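Local coordinates for protein histone acetyltransferase, ELP3 family (Methanocaldococcus infernus, PDB 6IA8) that converts the wobble uridine at position 34 of tRNAs to 5-carboxymethyluridine, using acetyl-CoA and radical S-adenosylmethionine chemistry, at residues Y310-I316 and G347-L353; M326-T332 and R369-R374. One frame throughout, in Å; residues are numbered along the deposited sequence.

Contact 1: residues Y310-I316 and G347-L353; sequences YREEEAI and GVKKSNL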
loop_
_atom_site.group_PDB
_atom_site.type_symbol
_atom_site.label_atom_id
_atom_site.label_comp_id
_atom_site.label_asym_id
_atom_site.label_seq_id
_atom_site.Cartn_x
_atom_site.Cartn_y
_atom_site.Cartn_z
ATOM N N TYR A 310 -9.687 -5.687 -22.874
ATOM C CA TYR A 310 -11.028 -5.600 -22.327
ATOM C C TYR A 310 -11.656 -4.269 -22.708
ATOM O O TYR A 310 -10.985 -3.231 -22.726
ATOM C CB TYR A 310 -10.979 -5.699 -20.799
ATOM C CG TYR A 310 -10.841 -7.091 -20.206
ATOM C CD1 TYR A 310 -10.641 -7.260 -18.845
ATOM C CD2 TYR A 310 -10.918 -8.225 -21.000
ATOM C CE1 TYR A 310 -10.513 -8.519 -18.292
ATOM C CE2 TYR A 310 -10.814 -9.484 -20.457
ATOM C CZ TYR A 310 -10.610 -9.622 -19.090
ATOM O OH TYR A 310 -10.501 -10.872 -18.532
ATOM N N ARG A 311 -12.957 -4.300 -22.987
ATOM C CA ARG A 311 -13.792 -3.107 -22.973
ATOM C C ARG A 311 -14.363 -2.923 -21.567
ATOM O O ARG A 311 -14.053 -3.682 -20.647
ATOM C CB ARG A 311 -14.886 -3.223 -24.032
ATOM C CG ARG A 311 -14.326 -3.175 -25.461
ATOM C CD ARG A 311 -15.380 -3.520 -26.503
ATOM N NE ARG A 311 -16.538 -2.631 -26.447
ATOM C CZ ARG A 311 -17.574 -2.704 -27.274
ATOM N NH1 ARG A 311 -17.597 -3.623 -28.235
ATOM N NH2 ARG A 311 -18.586 -1.855 -27.146
ATOM N N GLU A 312 -15.217 -1.911 -21.392
ATOM C CA GLU A 312 -15.711 -1.589 -20.058
ATOM C C GLU A 312 -16.476 -2.753 -19.439
ATOM O O GLU A 312 -16.287 -3.061 -18.257
ATOM C CB GLU A 312 -16.590 -0.341 -20.111
ATOM C CG GLU A 312 -15.832 0.939 -20.366
ATOM C CD GLU A 312 -15.934 1.898 -19.204
ATOM O OE1 GLU A 312 -15.013 1.923 -18.363
ATOM O OE2 GLU A 312 -16.948 2.618 -19.120
ATOM N N GLU A 313 -17.341 -3.412 -20.218
ATOM C CA GLU A 313 -18.139 -4.514 -19.689
ATOM C C GLU A 313 -17.254 -5.573 -19.034
ATOM O O GLU A 313 -17.517 -6.017 -17.916
ATOM C CB GLU A 313 -18.984 -5.127 -20.814
ATOM C CG GLU A 313 -19.630 -6.460 -20.485
ATOM C CD GLU A 313 -19.881 -7.312 -21.731
ATOM O OE1 GLU A 313 -20.390 -6.780 -22.746
ATOM O OE2 GLU A 313 -19.548 -8.516 -21.699
ATOM N N GLU A 314 -16.211 -6.015 -19.727
ATOM C CA GLU A 314 -15.399 -7.102 -19.189
ATOM C C GLU A 314 -14.608 -6.650 -17.964
ATOM O O GLU A 314 -14.469 -7.404 -16.992
ATOM C CB GLU A 314 -14.444 -7.637 -20.259
ATOM C CG GLU A 314 -15.115 -8.244 -21.476
ATOM C CD GLU A 314 -15.450 -7.208 -22.522
ATOM O OE1 GLU A 314 -16.643 -6.898 -22.701
ATOM O OE2 GLU A 314 -14.510 -6.691 -23.156
ATOM N N ALA A 315 -14.052 -5.435 -18.008
ATOM C CA ALA A 315 -13.292 -4.942 -16.868
ATOM C C ALA A 315 -14.187 -4.858 -15.644
ATOM O O ALA A 315 -13.777 -5.237 -14.542
ATOM C CB ALA A 315 -12.674 -3.586 -17.194
ATOM N N ILE A 316 -15.416 -4.366 -15.827
ATOM C CA ILE A 316 -16.359 -4.235 -14.719
ATOM C C ILE A 316 -16.688 -5.597 -14.128
ATOM O O ILE A 316 -16.738 -5.754 -12.904
ATOM C CB ILE A 316 -17.626 -3.499 -15.191
ATOM C CG1 ILE A 316 -17.287 -2.043 -15.543
ATOM C CG2 ILE A 316 -18.730 -3.556 -14.124
ATOM C CD1 ILE A 316 -18.427 -1.309 -16.243
ATOM N N GLY A 347 -8.663 -0.135 -25.404
ATOM C CA GLY A 347 -8.892 -0.481 -24.016
ATOM C C GLY A 347 -9.845 0.493 -23.350
ATOM O O GLY A 347 -10.384 1.406 -23.972
ATOM N N VAL A 348 -10.041 0.286 -22.047
ATOM C CA VAL A 348 -10.942 1.159 -21.301
ATOM C C VAL A 348 -10.398 2.582 -21.315
ATOM O O VAL A 348 -9.278 2.838 -20.862
ATOM C CB VAL A 348 -11.129 0.646 -19.869
ATOM C CG1 VAL A 348 -11.912 1.642 -19.041
ATOM C CG2 VAL A 348 -11.823 -0.703 -19.895
ATOM N N LYS A 349 -11.210 3.523 -21.791
ATOM C CA LYS A 349 -10.826 4.926 -21.845
ATOM C C LYS A 349 -11.572 5.796 -20.849
ATOM O O LYS A 349 -11.058 6.855 -20.479
ATOM C CB LYS A 349 -11.068 5.498 -23.252
ATOM C CG LYS A 349 -10.511 4.665 -24.390
ATOM C CD LYS A 349 -10.929 5.238 -25.748
ATOM N N LYS A 350 -12.761 5.386 -20.412
ATOM C CA LYS A 350 -13.579 6.218 -19.541
ATOM C C LYS A 350 -12.947 6.344 -18.162
ATOM O O LYS A 350 -12.212 5.465 -17.701
ATOM C CB LYS A 350 -14.990 5.643 -19.448
ATOM C CG LYS A 350 -15.810 5.915 -20.711
ATOM C CD LYS A 350 -17.063 5.056 -20.793
ATOM C CE LYS A 350 -17.997 5.294 -19.618
ATOM N NZ LYS A 350 -19.271 4.525 -19.758
ATOM N N SER A 351 -13.232 7.472 -17.510
ATOM C CA SER A 351 -12.516 7.873 -16.304
ATOM C C SER A 351 -13.214 7.488 -15.000
ATOM O O SER A 351 -12.645 7.700 -13.920
ATOM C CB SER A 351 -12.292 9.390 -16.322
ATOM O OG SER A 351 -13.519 10.078 -16.491
ATOM N N ASN A 352 -14.424 6.944 -15.064
ATOM C CA ASN A 352 -15.184 6.593 -13.868
ATOM C C ASN A 352 -15.357 5.080 -13.713
ATOM O O ASN A 352 -16.406 4.595 -13.293
ATOM C CB ASN A 352 -16.542 7.287 -13.895
ATOM C CG ASN A 352 -17.321 6.985 -15.162
ATOM O OD1 ASN A 352 -16.750 6.534 -16.152
ATOM N ND2 ASN A 352 -18.625 7.238 -15.139
ATOM N N LEU A 353 -14.329 4.305 -14.052
ATOM C CA LEU A 353 -14.450 2.855 -13.966
ATOM C C LEU A 353 -14.835 2.427 -12.559
ATOM O O LEU A 353 -15.657 1.525 -12.383
ATOM C CB LEU A 353 -13.140 2.190 -14.392
ATOM C CG LEU A 353 -13.127 0.658 -14.332
ATOM C CD1 LEU A 353 -14.261 0.068 -15.162
ATOM C CD2 LEU A 353 -11.782 0.099 -14.804
HETATM O O HOH W 1 -8.792 -2.233 -21.168
#

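Contact 2: residues M326-T332 and R369-R374; sequences MPKWVRT and RCIRCR. With SO4 (sulfate ion), chain B.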
loop_
_atom_site.group_PDB
_atom_site.type_symbol
_atom_site.label_atom_id
_atom_site.label_comp_id
_atom_site.label_asym_id
_atom_site.label_seq_id
_atom_site.Cartn_x
_atom_site.Cartn_y
_atom_site.Cartn_z
ATOM N N MET A 326 -12.787 -9.944 -2.007
ATOM C CA MET A 326 -11.616 -9.420 -1.294
ATOM C C MET A 326 -11.781 -9.603 0.213
ATOM O O MET A 326 -12.813 -9.219 0.757
ATOM C CB MET A 326 -11.417 -7.936 -1.586
ATOM C CG MET A 326 -10.315 -7.634 -2.521
ATOM S SD MET A 326 -10.346 -5.897 -2.965
ATOM C CE MET A 326 -9.796 -6.070 -4.692
ATOM N N PRO A 327 -10.808 -10.170 0.915
ATOM C CA PRO A 327 -10.928 -10.285 2.376
ATOM C C PRO A 327 -10.945 -8.926 3.058
ATOM O O PRO A 327 -10.602 -7.887 2.498
ATOM C CB PRO A 327 -9.689 -11.095 2.786
ATOM C CG PRO A 327 -9.312 -11.859 1.501
ATOM C CD PRO A 327 -9.687 -10.948 0.370
ATOM N N LYS A 328 -11.336 -8.958 4.325
ATOM C CA LYS A 328 -11.431 -7.742 5.113
ATOM C C LYS A 328 -10.075 -7.109 5.340
ATOM O O LYS A 328 -10.014 -5.937 5.717
ATOM C CB LYS A 328 -12.075 -8.041 6.471
ATOM C CG LYS A 328 -13.517 -8.534 6.385
ATOM C CD LYS A 328 -14.060 -8.897 7.779
ATOM C CE LYS A 328 -15.492 -9.407 7.713
ATOM N NZ LYS A 328 -16.132 -9.447 9.059
ATOM N N TRP A 329 -9.001 -7.885 5.222
ATOM C CA TRP A 329 -7.656 -7.407 5.518
ATOM C C TRP A 329 -6.943 -6.851 4.300
ATOM O O TRP A 329 -5.768 -6.475 4.419
ATOM C CB TRP A 329 -6.798 -8.515 6.130
ATOM C CG TRP A 329 -6.992 -9.891 5.550
ATOM C CD1 TRP A 329 -7.865 -10.854 5.996
ATOM C CD2 TRP A 329 -6.275 -10.481 4.465
ATOM N NE1 TRP A 329 -7.725 -12.017 5.254
ATOM C CE2 TRP A 329 -6.778 -11.806 4.290
ATOM C CE3 TRP A 329 -5.314 -10.012 3.590
ATOM C CZ2 TRP A 329 -6.332 -12.650 3.280
ATOM C CZ3 TRP A 329 -4.852 -10.876 2.583
ATOM C CH2 TRP A 329 -5.351 -12.178 2.455
ATOM N N VAL A 330 -7.631 -6.747 3.152
ATOM C CA VAL A 330 -7.027 -6.253 1.918
ATOM C C VAL A 330 -7.447 -4.817 1.702
ATOM O O VAL A 330 -8.633 -4.469 1.835
ATOM C CB VAL A 330 -7.406 -7.115 0.701
ATOM C CG1 VAL A 330 -6.868 -6.505 -0.566
ATOM C CG2 VAL A 330 -6.823 -8.537 0.859
ATOM N N ARG A 331 -6.481 -3.981 1.354
ATOM C CA ARG A 331 -6.752 -2.590 1.037
ATOM C C ARG A 331 -6.621 -2.423 -0.468
ATOM O O ARG A 331 -5.728 -2.988 -1.073
ATOM C CB ARG A 331 -5.792 -1.653 1.779
ATOM C CG ARG A 331 -6.095 -0.165 1.607
ATOM C CD ARG A 331 -4.895 0.667 2.044
ATOM N NE ARG A 331 -5.011 1.157 3.414
ATOM C CZ ARG A 331 -3.983 1.576 4.149
ATOM N NH1 ARG A 331 -2.749 1.547 3.661
ATOM N NH2 ARG A 331 -4.186 2.012 5.381
ATOM N N THR A 332 -7.504 -1.663 -1.081
ATOM C CA THR A 332 -7.482 -1.479 -2.525
ATOM C C THR A 332 -7.262 -0.012 -2.853
ATOM O O THR A 332 -7.577 0.867 -2.051
ATOM C CB THR A 332 -8.796 -1.951 -3.163
ATOM O OG1 THR A 332 -8.600 -2.171 -4.564
ATOM C CG2 THR A 332 -9.889 -0.910 -2.970
ATOM N N ARG A 369 -16.320 -5.954 1.429
ATOM C CA ARG A 369 -15.972 -5.853 2.847
ATOM C C ARG A 369 -14.506 -5.474 3.096
ATOM O O ARG A 369 -14.034 -5.510 4.251
ATOM C CB ARG A 369 -16.318 -7.167 3.551
ATOM C CG ARG A 369 -15.471 -8.326 3.069
ATOM C CD ARG A 369 -15.966 -9.692 3.574
ATOM N NE ARG A 369 -15.018 -10.713 3.156
ATOM C CZ ARG A 369 -14.786 -11.026 1.887
ATOM N NH1 ARG A 369 -15.513 -10.481 0.918
ATOM N NH2 ARG A 369 -13.938 -11.998 1.595
ATOM N N CYS A 370 -13.791 -5.043 2.065
ATOM C CA CYS A 370 -12.373 -4.746 2.218
ATOM C C CYS A 370 -12.177 -3.388 2.900
ATOM O O CYS A 370 -13.120 -2.654 3.164
ATOM C CB CYS A 370 -11.670 -4.773 0.864
ATOM S SG CYS A 370 -12.042 -3.367 -0.139
ATOM N N ILE A 371 -10.924 -3.071 3.209
ATOM C CA ILE A 371 -10.618 -1.939 4.081
ATOM C C ILE A 371 -11.150 -0.644 3.490
ATOM O O ILE A 371 -11.765 0.168 4.181
ATOM C CB ILE A 371 -9.103 -1.857 4.309
ATOM C CG1 ILE A 371 -8.622 -3.025 5.202
ATOM C CG2 ILE A 371 -8.730 -0.514 4.962
ATOM C CD1 ILE A 371 -7.118 -3.185 5.227
ATOM N N ARG A 372 -10.927 -0.430 2.197
ATOM C CA ARG A 372 -11.376 0.829 1.594
ATOM C C ARG A 372 -12.897 0.979 1.662
ATOM O O ARG A 372 -13.422 2.085 1.882
ATOM C CB ARG A 372 -10.912 0.934 0.134
ATOM C CG ARG A 372 -11.346 2.243 -0.521
ATOM C CD ARG A 372 -10.942 2.372 -1.990
ATOM N NE ARG A 372 -11.617 3.510 -2.616
ATOM C CZ ARG A 372 -11.292 4.781 -2.406
ATOM N NH1 ARG A 372 -10.298 5.086 -1.586
ATOM N NH2 ARG A 372 -11.965 5.751 -3.010
ATOM N N CYS A 373 -13.633 -0.112 1.443
ATOM C CA CYS A 373 -15.084 -0.002 1.434
ATOM C C CYS A 373 -15.652 0.228 2.836
ATOM O O CYS A 373 -16.742 0.785 2.983
ATOM C CB CYS A 373 -15.707 -1.264 0.829
ATOM S SG CYS A 373 -15.284 -1.657 -0.905
ATOM N N ARG A 374 -14.960 -0.211 3.875
ATOM C CA ARG A 374 -15.500 -0.111 5.230
ATOM C C ARG A 374 -14.865 1.003 6.084
ATOM O O ARG A 374 -15.330 1.262 7.209
ATOM C CB ARG A 374 -15.338 -1.470 5.938
ATOM C CG ARG A 374 -16.224 -2.606 5.424
ATOM C CD ARG A 374 -16.226 -3.793 6.416
ATOM N NE ARG A 374 -17.299 -4.759 6.165
ATOM C CZ ARG A 374 -17.459 -5.898 6.835
ATOM N NH1 ARG A 374 -18.459 -6.712 6.529
ATOM N NH2 ARG A 374 -16.620 -6.225 7.803
HETATM S S SO4 B . -12.625 -12.462 5.138
HETATM O O1 SO4 B . -13.380 -12.835 6.336
HETATM O O2 SO4 B . -11.545 -11.556 5.528
HETATM O O3 SO4 B . -13.482 -11.773 4.219
HETATM O O4 SO4 B . -12.119 -13.657 4.469
HETATM O O HOH W 2 -14.952 -7.778 -0.147
HETATM O O HOH W 3 -12.221 -4.436 6.182
#

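Contact 1: residues Y310-I316 and G347-L353
E312, V348 and L353 carry most of this contact. E312 lies in the first turn of helix 312-325. Its CA-to-CB bond points sideways, but the carboxylate reaches across to the loop 347-353. There OE2 forms a salt bridge with K350 NZ at 3.1 Å. OE2 is placed with less certainty, so this distance should be read with caution. OE1 is in apolar surroundings, 3.2 Å from V348 CG1 and 3.8 Å from L353 CD1. It has no polar partner in the model.

V348 sits against the start of the helix. Its CG2 is 3.8 Å from R311 C and 4.0 Å from A315 CB. R311 is the N-cap residue, and its N donates to E314 OE2 at 2.9 Å, a bond from cap to first turn. The loop connects strand 344-346 to helix 353-364, and both segments belong to the radical SAM C-terminal domain. L353 opens that second helix. Its CD1 packs on I316 CG1 at 3.7 Å, and I316 also touches L356 and Y360 of the same helix.

No direct hydrogen bond joins the segments. A water bridges Y310 O and V348 N, at 2.9 Å from each.

Contact 2: residues M326-T332 and R369-R374
R369 lays one face of its guanidinium over the backbone of M326 and P327. Its CZ is 2.9 Å from M326 O, but the angles are poor for hydrogen bonding. Instead a water links M326 O (2.7 Å) to R369 N (2.8 Å).

K328 has the largest area covered here. Its CG meets R369 CG at 3.9 Å, and its CA makes a CA-H...O contact with R369 O at 3.5 Å. A second water joins K328 O (2.7 Å) and R369 O (2.9 Å). K328 N donates to O2 of a sulfate at 2.9 Å. The ion probably comes from the crystallisation liquor.

P327 to V330 form a type I beta turn that leads into strand 331-332. At the end of the turn, V330 O accepts a hydrogen bond from I371 N at 3.0 Å. This ties the turn to the first residue of helix 371-374. C370, the N-cap residue, has its CB 3.2 Å from V330 O. The helix is also held by the C368-C373 disulfide.

Strand 331-332 is the last strand of the parallel radical SAM sheet, next to 284-287. I371 packs on L419, F422 and R424 of acetyltransferase strand 418-427, so the contact lies where the two domains meet.

The centres of the two contacts are 22 Å apart. Their nearest atoms are about 11 Å apart, so they do not touch. Along the chain the segments alternate: 310-316, 326-332, 347-353, 369-374. Helix 312-325 starts in contact 1 and ends just before contact 2, where the chain turns into strand 331-332. Helix 353-364 starts in contact 1 and leads back towards contact 2. Contact 1 lies within the radical SAM C-terminal domain, away from the annotated sites. Contact 2 joins that domain to the acetyltransferase domain. There R331 approaches Q445, a probable acetyl-CoA-binding residue by similarity to relatives.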